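Local coordinates for xylan esterase 1 (PDB 3FCY), which probably hydrolyses carboxylic esters, removing acetyl groups from xylan, as a calcium-binding alpha/beta hydrolase of carbohydrate esterase family CE7, at residues G89-P102 against T136-Q150. Sequence-based numbering, arbitrary orientation.
Sequences GVRGARIHAKYIKP and TVVAMDVRGQGGQSQ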
ATOM      1  N   GLY A  89      39.508  -9.407 -14.898  1.00 24.63           N
ATOM      2  CA  GLY A  89      39.595  -8.012 -14.504  1.00 23.85           C
ATOM      3  C   GLY A  89      40.505  -7.879 -13.298  1.00 24.96           C
ATOM      4  O   GLY A  89      41.215  -8.823 -12.955  1.00 21.67           O
ATOM      5  N   VAL A  90      40.490  -6.721 -12.647  1.00 25.02           N
ATOM      6  CA  VAL A  90      41.338  -6.520 -11.482  1.00 26.29           C
ATOM      7  C   VAL A  90      40.959  -7.504 -10.379  1.00 27.51           C
ATOM      8  O   VAL A  90      39.816  -7.954 -10.300  1.00 27.10           O
ATOM      9  CB  VAL A  90      41.236  -5.068 -10.938  1.00 26.80           C
ATOM     10  CG1 VAL A  90      41.801  -4.087 -11.965  1.00 26.61           C
ATOM     11  CG2 VAL A  90      39.785  -4.721 -10.607  1.00 25.12           C
ATOM     12  N   ARG A  91      41.939  -7.842  -9.548  1.00 27.32           N
ATOM     13  CA  ARG A  91      41.766  -8.764  -8.431  1.00 28.25           C
ATOM     14  C   ARG A  91      41.466 -10.195  -8.877  1.00 28.76           C
ATOM     15  O   ARG A  91      40.956 -11.004  -8.099  1.00 28.66           O
ATOM     16  CB  ARG A  91      40.670  -8.256  -7.477  1.00 26.76           C
ATOM     17  CG  ARG A  91      40.869  -6.808  -7.006  1.00 27.31           C
ATOM     18  CD  ARG A  91      42.294  -6.564  -6.511  1.00 27.70           C
ATOM     19  NE  ARG A  91      42.615  -5.141  -6.368  1.00 27.81           N
ATOM     20  CZ  ARG A  91      42.194  -4.361  -5.372  1.00 29.85           C
ATOM     21  NH1 ARG A  91      41.423  -4.854  -4.409  1.00 28.76           N
ATOM     22  NH2 ARG A  91      42.552  -3.082  -5.335  1.00 28.96           N
ATOM     23  N   GLY A  92      41.783 -10.496 -10.135  1.00 27.60           N
ATOM     24  CA  GLY A  92      41.581 -11.832 -10.669  1.00 26.66           C
ATOM     25  C   GLY A  92      40.161 -12.271 -10.981  1.00 27.44           C
ATOM     26  O   GLY A  92      39.926 -13.449 -11.246  1.00 28.08           O
ATOM     27  N   ALA A  93      39.212 -11.341 -10.964  1.00 28.24           N
ATOM     28  CA  ALA A  93      37.819 -11.685 -11.245  1.00 27.42           C
ATOM     29  C   ALA A  93      37.574 -11.998 -12.722  1.00 27.64           C
ATOM     30  O   ALA A  93      37.984 -11.249 -13.604  1.00 27.69           O
ATOM     31  CB  ALA A  93      36.902 -10.552 -10.796  1.00 27.71           C
ATOM     32  N   ARG A  94      36.901 -13.113 -12.982  1.00 25.79           N
ATOM     33  CA  ARG A  94      36.586 -13.515 -14.346  1.00 27.70           C
ATOM     34  C   ARG A  94      35.279 -12.808 -14.724  1.00 26.85           C
ATOM     35  O   ARG A  94      34.228 -13.090 -14.150  1.00 27.42           O
ATOM     36  CB  ARG A  94      36.413 -15.037 -14.405  1.00 27.36           C
ATOM     37  CG  ARG A  94      36.537 -15.639 -15.790  1.00 30.55           C
ATOM     38  CD  ARG A  94      37.931 -15.420 -16.384  1.00 29.02           C
ATOM     39  NE  ARG A  94      38.078 -16.125 -17.653  1.00 26.90           N
ATOM     40  CZ  ARG A  94      38.954 -15.795 -18.597  1.00 28.08           C
ATOM     41  NH1 ARG A  94      39.771 -14.765 -18.424  1.00 24.73           N
ATOM     42  NH2 ARG A  94      39.006 -16.497 -19.722  1.00 28.41           N
ATOM     43  N   ILE A  95      35.354 -11.880 -15.675  1.00 27.08           N
ATOM     44  CA  ILE A  95      34.185 -11.114 -16.106  1.00 26.53           C
ATOM     45  C   ILE A  95      33.542 -11.706 -17.357  1.00 26.60           C
ATOM     46  O   ILE A  95      34.230 -12.220 -18.243  1.00 27.37           O
ATOM     47  CB  ILE A  95      34.570  -9.644 -16.406  1.00 26.71           C
ATOM     48  CG1 ILE A  95      35.421  -9.078 -15.265  1.00 28.00           C
ATOM     49  CG2 ILE A  95      33.312  -8.798 -16.591  1.00 25.71           C
ATOM     50  CD1 ILE A  95      34.734  -9.075 -13.900  1.00 28.26           C
ATOM     51  N   HIS A  96      32.217 -11.626 -17.432  1.00 26.21           N
ATOM     52  CA  HIS A  96      31.488 -12.156 -18.576  1.00 26.30           C
ATOM     53  C   HIS A  96      30.684 -11.095 -19.314  1.00 26.51           C
ATOM     54  O   HIS A  96      30.185 -10.141 -18.717  1.00 24.51           O
ATOM     55  CB  HIS A  96      30.558 -13.292 -18.134  1.00 28.09           C
ATOM     56  CG  HIS A  96      29.586 -13.727 -19.190  1.00 31.82           C
ATOM     57  ND1 HIS A  96      28.365 -13.113 -19.375  1.00 33.18           N
ATOM     58  CD2 HIS A  96      29.658 -14.708 -20.121  1.00 31.76           C
ATOM     59  CE1 HIS A  96      27.727 -13.699 -20.373  1.00 33.11           C
ATOM     60  NE2 HIS A  96      28.491 -14.670 -20.843  1.00 33.78           N
ATOM     61  N   ALA A  97      30.574 -11.274 -20.626  1.00 25.82           N
ATOM     62  CA  ALA A  97      29.816 -10.367 -21.473  1.00 26.02           C
ATOM     63  C   ALA A  97      29.355 -11.111 -22.713  1.00 26.48           C
ATOM     64  O   ALA A  97      30.073 -11.968 -23.237  1.00 25.89           O
ATOM     65  CB  ALA A  97      30.678  -9.170 -21.884  1.00 25.15           C
ATOM     66  N   LYS A  98      28.141 -10.805 -23.162  1.00 24.75           N
ATOM     67  CA  LYS A  98      27.625 -11.403 -24.381  1.00 25.80           C
ATOM     68  C   LYS A  98      28.380 -10.667 -25.479  1.00 24.20           C
ATOM     69  O   LYS A  98      28.708  -9.494 -25.319  1.00 24.79           O
ATOM     70  CB  LYS A  98      26.117 -11.153 -24.527  1.00 24.77           C
ATOM     71  CG  LYS A  98      25.235 -12.071 -23.688  1.00 26.45           C
ATOM     72  CD  LYS A  98      23.754 -11.769 -23.931  1.00 27.98           C
ATOM     73  CE  LYS A  98      22.861 -12.859 -23.354  1.00 28.52           C
ATOM     74  NZ  LYS A  98      23.074 -13.046 -21.892  1.00 29.46           N
ATOM     75  N   TYR A  99      28.656 -11.350 -26.582  1.00 25.15           N
ATOM     76  CA  TYR A  99      29.387 -10.748 -27.696  1.00 25.37           C
ATOM     77  C   TYR A  99      28.796 -11.239 -29.009  1.00 25.80           C
ATOM     78  O   TYR A  99      28.867 -12.427 -29.331  1.00 25.65           O
ATOM     79  CB  TYR A  99      30.876 -11.113 -27.579  1.00 27.28           C
ATOM     80  CG  TYR A  99      31.751 -10.816 -28.785  1.00 30.61           C
ATOM     81  CD1 TYR A  99      31.605  -9.639 -29.523  1.00 33.13           C
ATOM     82  CD2 TYR A  99      32.773 -11.695 -29.150  1.00 32.30           C
ATOM     83  CE1 TYR A  99      32.462  -9.344 -30.595  1.00 33.90           C
ATOM     84  CE2 TYR A  99      33.633 -11.411 -30.210  1.00 34.82           C
ATOM     85  CZ  TYR A  99      33.473 -10.235 -30.927  1.00 36.01           C
ATOM     86  OH  TYR A  99      34.342  -9.957 -31.961  1.00 39.07           O
ATOM     87  N   ILE A 100      28.187 -10.316 -29.751  1.00 24.42           N
ATOM     88  CA  ILE A 100      27.565 -10.638 -31.029  1.00 24.80           C
ATOM     89  C   ILE A 100      28.305  -9.907 -32.144  1.00 25.85           C
ATOM     90  O   ILE A 100      28.427  -8.681 -32.134  1.00 23.72           O
ATOM     91  CB  ILE A 100      26.082 -10.225 -31.054  1.00 24.25           C
ATOM     92  CG1 ILE A 100      25.373 -10.753 -29.801  1.00 25.31           C
ATOM     93  CG2 ILE A 100      25.417 -10.781 -32.304  1.00 23.28           C
ATOM     94  CD1 ILE A 100      23.946 -10.254 -29.641  1.00 27.10           C
ATOM     95  N   LYS A 101      28.792 -10.680 -33.105  1.00 26.41           N
ATOM     96  CA  LYS A 101      29.549 -10.143 -34.223  1.00 28.56           C
ATOM     97  C   LYS A 101      28.814 -10.406 -35.531  1.00 28.40           C
ATOM     98  O   LYS A 101      28.522 -11.554 -35.870  1.00 28.73           O
ATOM     99  CB  LYS A 101      30.930 -10.807 -34.253  1.00 30.74           C
ATOM    100  CG  LYS A 101      31.850 -10.339 -35.353  1.00 34.97           C
ATOM    101  CD  LYS A 101      33.127 -11.167 -35.351  1.00 38.22           C
ATOM    102  CE  LYS A 101      34.043 -10.772 -36.499  1.00 40.19           C
ATOM    103  NZ  LYS A 101      35.270 -11.619 -36.528  1.00 41.77           N
ATOM    104  N   PRO A 102      28.498  -9.340 -36.283  1.00 27.80           N
ATOM    105  CA  PRO A 102      27.793  -9.517 -37.555  1.00 29.90           C
ATOM    106  C   PRO A 102      28.687 -10.200 -38.588  1.00 31.60           C
ATOM    107  O   PRO A 102      29.903  -9.996 -38.600  1.00 31.58           O
ATOM    108  CB  PRO A 102      27.437  -8.085 -37.950  1.00 29.58           C
ATOM    109  CG  PRO A 102      28.593  -7.297 -37.408  1.00 27.95           C
ATOM    110  CD  PRO A 102      28.806  -7.917 -36.041  1.00 26.62           C
ATOM    111  N   THR A 136      28.820  -4.397 -33.870  1.00 25.06           N
ATOM    112  CA  THR A 136      29.234  -5.542 -33.081  1.00 23.11           C
ATOM    113  C   THR A 136      28.585  -5.093 -31.772  1.00 23.46           C
ATOM    114  O   THR A 136      28.649  -3.907 -31.432  1.00 21.96           O
ATOM    115  CB  THR A 136      30.766  -5.616 -32.889  1.00 24.84           C
ATOM    116  OG1 THR A 136      31.333  -6.415 -33.929  1.00 23.43           O
ATOM    117  CG2 THR A 136      31.118  -6.245 -31.536  1.00 23.90           C
ATOM    118  N   VAL A 137      27.929  -6.003 -31.058  1.00 22.88           N
ATOM    119  CA  VAL A 137      27.281  -5.625 -29.803  1.00 23.03           C
ATOM    120  C   VAL A 137      27.796  -6.457 -28.635  1.00 23.85           C
ATOM    121  O   VAL A 137      27.863  -7.687 -28.714  1.00 21.92           O
ATOM    122  CB  VAL A 137      25.737  -5.782 -29.887  1.00 21.46           C
ATOM    123  CG1 VAL A 137      25.091  -5.399 -28.549  1.00 22.18           C
ATOM    124  CG2 VAL A 137      25.187  -4.904 -31.007  1.00 20.07           C
ATOM    125  N   VAL A 138      28.156  -5.770 -27.556  1.00 22.23           N
ATOM    126  CA  VAL A 138      28.668  -6.416 -26.353  1.00 23.55           C
ATOM    127  C   VAL A 138      27.838  -5.963 -25.152  1.00 23.25           C
ATOM    128  O   VAL A 138      27.517  -4.784 -25.026  1.00 22.93           O
ATOM    129  CB  VAL A 138      30.154  -6.042 -26.110  1.00 23.03           C
ATOM    130  CG1 VAL A 138      30.684  -6.758 -24.874  1.00 24.14           C
ATOM    131  CG2 VAL A 138      30.990  -6.408 -27.333  1.00 23.82           C
ATOM    132  N   ALA A 139      27.480  -6.905 -24.284  1.00 23.66           N
ATOM    133  CA  ALA A 139      26.694  -6.603 -23.087  1.00 21.66           C
ATOM    134  C   ALA A 139      27.367  -7.281 -21.898  1.00 21.44           C
ATOM    135  O   ALA A 139      27.324  -8.505 -21.766  1.00 21.27           O
ATOM    136  CB  ALA A 139      25.266  -7.112 -23.251  1.00 18.27           C
ATOM    137  N   MET A 140      27.978  -6.473 -21.037  1.00 22.42           N
ATOM    138  CA  MET A 140      28.709  -6.962 -19.867  1.00 24.25           C
ATOM    139  C   MET A 140      27.847  -7.244 -18.642  1.00 24.32           C
ATOM    140  O   MET A 140      26.856  -6.553 -18.391  1.00 23.72           O
ATOM    141  CB  MET A 140      29.785  -5.940 -19.479  1.00 23.96           C
ATOM    142  CG  MET A 140      30.734  -6.390 -18.371  1.00 24.71           C
ATOM    143  SD  MET A 140      31.712  -5.016 -17.701  1.00 27.39           S
ATOM    144  CE  MET A 140      30.645  -4.477 -16.352  1.00 26.15           C
ATOM    145  N   ASP A 141      28.228  -8.270 -17.886  1.00 24.75           N
ATOM    146  CA  ASP A 141      27.529  -8.611 -16.652  1.00 24.75           C
ATOM    147  C   ASP A 141      28.348  -7.992 -15.530  1.00 23.38           C
ATOM    148  O   ASP A 141      29.580  -8.091 -15.530  1.00 23.45           O
ATOM    149  CB  ASP A 141      27.455 -10.126 -16.434  1.00 26.47           C
ATOM    150  CG  ASP A 141      26.415 -10.797 -17.308  1.00 27.63           C
ATOM    151  OD1 ASP A 141      25.440 -10.120 -17.705  1.00 27.83           O
ATOM    152  OD2 ASP A 141      26.563 -12.009 -17.579  1.00 26.03           O
ATOM    153  N   VAL A 142      27.674  -7.339 -14.589  1.00 22.92           N
ATOM    154  CA  VAL A 142      28.360  -6.724 -13.460  1.00 21.00           C
ATOM    155  C   VAL A 142      28.741  -7.819 -12.466  1.00 22.31           C
ATOM    156  O   VAL A 142      27.994  -8.781 -12.280  1.00 21.26           O
ATOM    157  CB  VAL A 142      27.462  -5.678 -12.754  1.00 21.67           C
ATOM    158  CG1 VAL A 142      28.125  -5.198 -11.464  1.00 17.84           C
ATOM    159  CG2 VAL A 142      27.214  -4.491 -13.687  1.00 19.67           C
ATOM    160  N   ARG A 143      29.911  -7.676 -11.849  1.00 20.73           N
ATOM    161  CA  ARG A 143      30.387  -8.646 -10.866  1.00 22.52           C
ATOM    162  C   ARG A 143      29.345  -8.935  -9.792  1.00 21.87           C
ATOM    163  O   ARG A 143      28.728  -8.021  -9.255  1.00 21.66           O
ATOM    164  CB  ARG A 143      31.643  -8.125 -10.161  1.00 23.35           C
ATOM    165  CG  ARG A 143      32.826  -7.861 -11.063  1.00 24.60           C
ATOM    166  CD  ARG A 143      34.022  -7.382 -10.254  1.00 22.70           C
ATOM    167  NE  ARG A 143      35.175  -7.145 -11.113  1.00 24.21           N
ATOM    168  CZ  ARG A 143      36.439  -7.179 -10.705  1.00 24.26           C
ATOM    169  NH1 ARG A 143      36.723  -7.441  -9.434  1.00 22.38           N
ATOM    170  NH2 ARG A 143      37.418  -6.963 -11.575  1.00 22.56           N
ATOM    171  N   GLY A 144      29.164 -10.213  -9.487  1.00 23.37           N
ATOM    172  CA  GLY A 144      28.241 -10.628  -8.443  1.00 22.49           C
ATOM    173  C   GLY A 144      26.779 -10.222  -8.490  1.00 23.22           C
ATOM    174  O   GLY A 144      26.102 -10.279  -7.459  1.00 22.20           O
ATOM    175  N   GLN A 145      26.271  -9.811  -9.650  1.00 20.77           N
ATOM    176  CA  GLN A 145      24.864  -9.447  -9.713  1.00 21.72           C
ATOM    177  C   GLN A 145      24.037 -10.570 -10.352  1.00 22.49           C
ATOM    178  O   GLN A 145      24.199 -11.734  -9.975  1.00 24.12           O
ATOM    179  CB  GLN A 145      24.683  -8.092 -10.422  1.00 18.71           C
ATOM    180  CG  GLN A 145      25.387  -6.966  -9.650  1.00 20.54           C
ATOM    181  CD  GLN A 145      24.923  -5.561 -10.010  1.00 21.78           C
ATOM    182  OE1 GLN A 145      24.064  -5.369 -10.875  1.00 20.57           O
ATOM    183  NE2 GLN A 145      25.496  -4.566  -9.333  1.00 20.29           N
ATOM    184  N   GLY A 146      23.170 -10.251 -11.305  1.00 21.38           N
ATOM    185  CA  GLY A 146      22.341 -11.293 -11.893  1.00 22.82           C
ATOM    186  C   GLY A 146      22.924 -12.127 -13.020  1.00 24.57           C
ATOM    187  O   GLY A 146      22.258 -13.036 -13.520  1.00 23.37           O
ATOM    188  N   GLY A 147      24.163 -11.840 -13.414  1.00 24.47           N
ATOM    189  CA  GLY A 147      24.769 -12.573 -14.514  1.00 25.94           C
ATOM    190  C   GLY A 147      25.835 -13.591 -14.159  1.00 25.52           C
ATOM    191  O   GLY A 147      25.760 -14.251 -13.123  1.00 24.61           O
ATOM    192  N   GLN A 148      26.837 -13.713 -15.026  1.00 26.42           N
ATOM    193  CA  GLN A 148      27.915 -14.672 -14.818  1.00 27.54           C
ATOM    194  C   GLN A 148      29.280 -14.064 -14.516  1.00 27.11           C
ATOM    195  O   GLN A 148      30.308 -14.712 -14.719  1.00 27.13           O
ATOM    196  CB  GLN A 148      28.029 -15.592 -16.033  1.00 31.17           C
ATOM    197  CG  GLN A 148      26.847 -16.526 -16.198  1.00 38.58           C
ATOM    198  CD  GLN A 148      26.663 -17.430 -14.995  1.00 44.27           C
ATOM    199  OE1 GLN A 148      27.574 -18.174 -14.620  1.00 47.97           O
ATOM    200  NE2 GLN A 148      25.482 -17.373 -14.380  1.00 47.05           N
ATOM    201  N   SER A 149      29.303 -12.826 -14.034  1.00 24.24           N
ATOM    202  CA  SER A 149      30.574 -12.191 -13.703  1.00 25.37           C
ATOM    203  C   SER A 149      30.894 -12.409 -12.233  1.00 26.09           C
ATOM    204  O   SER A 149      30.023 -12.322 -11.366  1.00 22.72           O
ATOM    205  CB  SER A 149      30.544 -10.695 -14.022  1.00 24.15           C
ATOM    206  OG  SER A 149      30.573 -10.498 -15.427  1.00 25.84           O
ATOM    207  N   GLN A 150      32.164 -12.681 -11.962  1.00 27.22           N
ATOM    208  CA  GLN A 150      32.626 -12.959 -10.611  1.00 28.59           C
ATOM    209  C   GLN A 150      33.024 -11.764  -9.745  1.00 27.91           C
ATOM    210  O   GLN A 150      33.614 -10.794 -10.221  1.00 27.59           O
ATOM    211  CB  GLN A 150      33.789 -13.954 -10.708  1.00 30.27           C
ATOM    212  CG  GLN A 150      34.655 -14.112  -9.476  1.00 33.14           C
ATOM    213  CD  GLN A 150      35.816 -15.063  -9.742  1.00 36.59           C
ATOM    214  OE1 GLN A 150      36.354 -15.102 -10.851  1.00 32.03           O
ATOM    215  NE2 GLN A 150      36.213 -15.825  -8.725  1.00 37.36           N
TER
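Lys98 pairs with Ala139 and Ile100 with Val137 as hydrogen-bonded antiparallel pairs, the N-to-C directions of strands 94-102 and 136-140 lying 157° apart. Strand 136-140 thus joins the antiparallel part of the alpha/beta-hydrolase sheet to parallel strand 108-114. Farther along, Asp141 N bonds His96 O and Gln150 N bonds Arg94 O. Two side chains stand in for backbone partners: Ser149 OG accepts from His96 N at 2.8 Å and donates to Asp141 O, and Gln150 OE1 takes Arg94 N at 3.0 Å. CG of His96 lies anti to its backbone N (chi1 169°), which sets ND1 beside Asp141. His96 ND1 donates to Asp141 OD2 at 2.8 Å from above the carboxylate plane, and Gln148 N reaches the same oxygen from the opposite face. Asp141 OD1 accepts from Ser121 N. Gln148 CB covers one face of the imidazole. The extended Arg143 passes Ile95 CD1, and Ala93 CB sits over the centre of its guanidinium. Arg143 NH2 donates to a lone pair of Val90 O at 2.9 Å; its NE forms a salt bridge with Asp183. An alanine in place of Arg143 would probably leave Val90 O and Asp183 without this partner and open a gap beside Ala93 CB and Ile95 CD1. Tyr99 CE1, at the ring edge, meets Thr136 CG2 at 3.5 Å. The buried polar groups are thus matched: Asp141 holds the imidazole, and Asp183 and Val90 O probably offset the Arg143 charge.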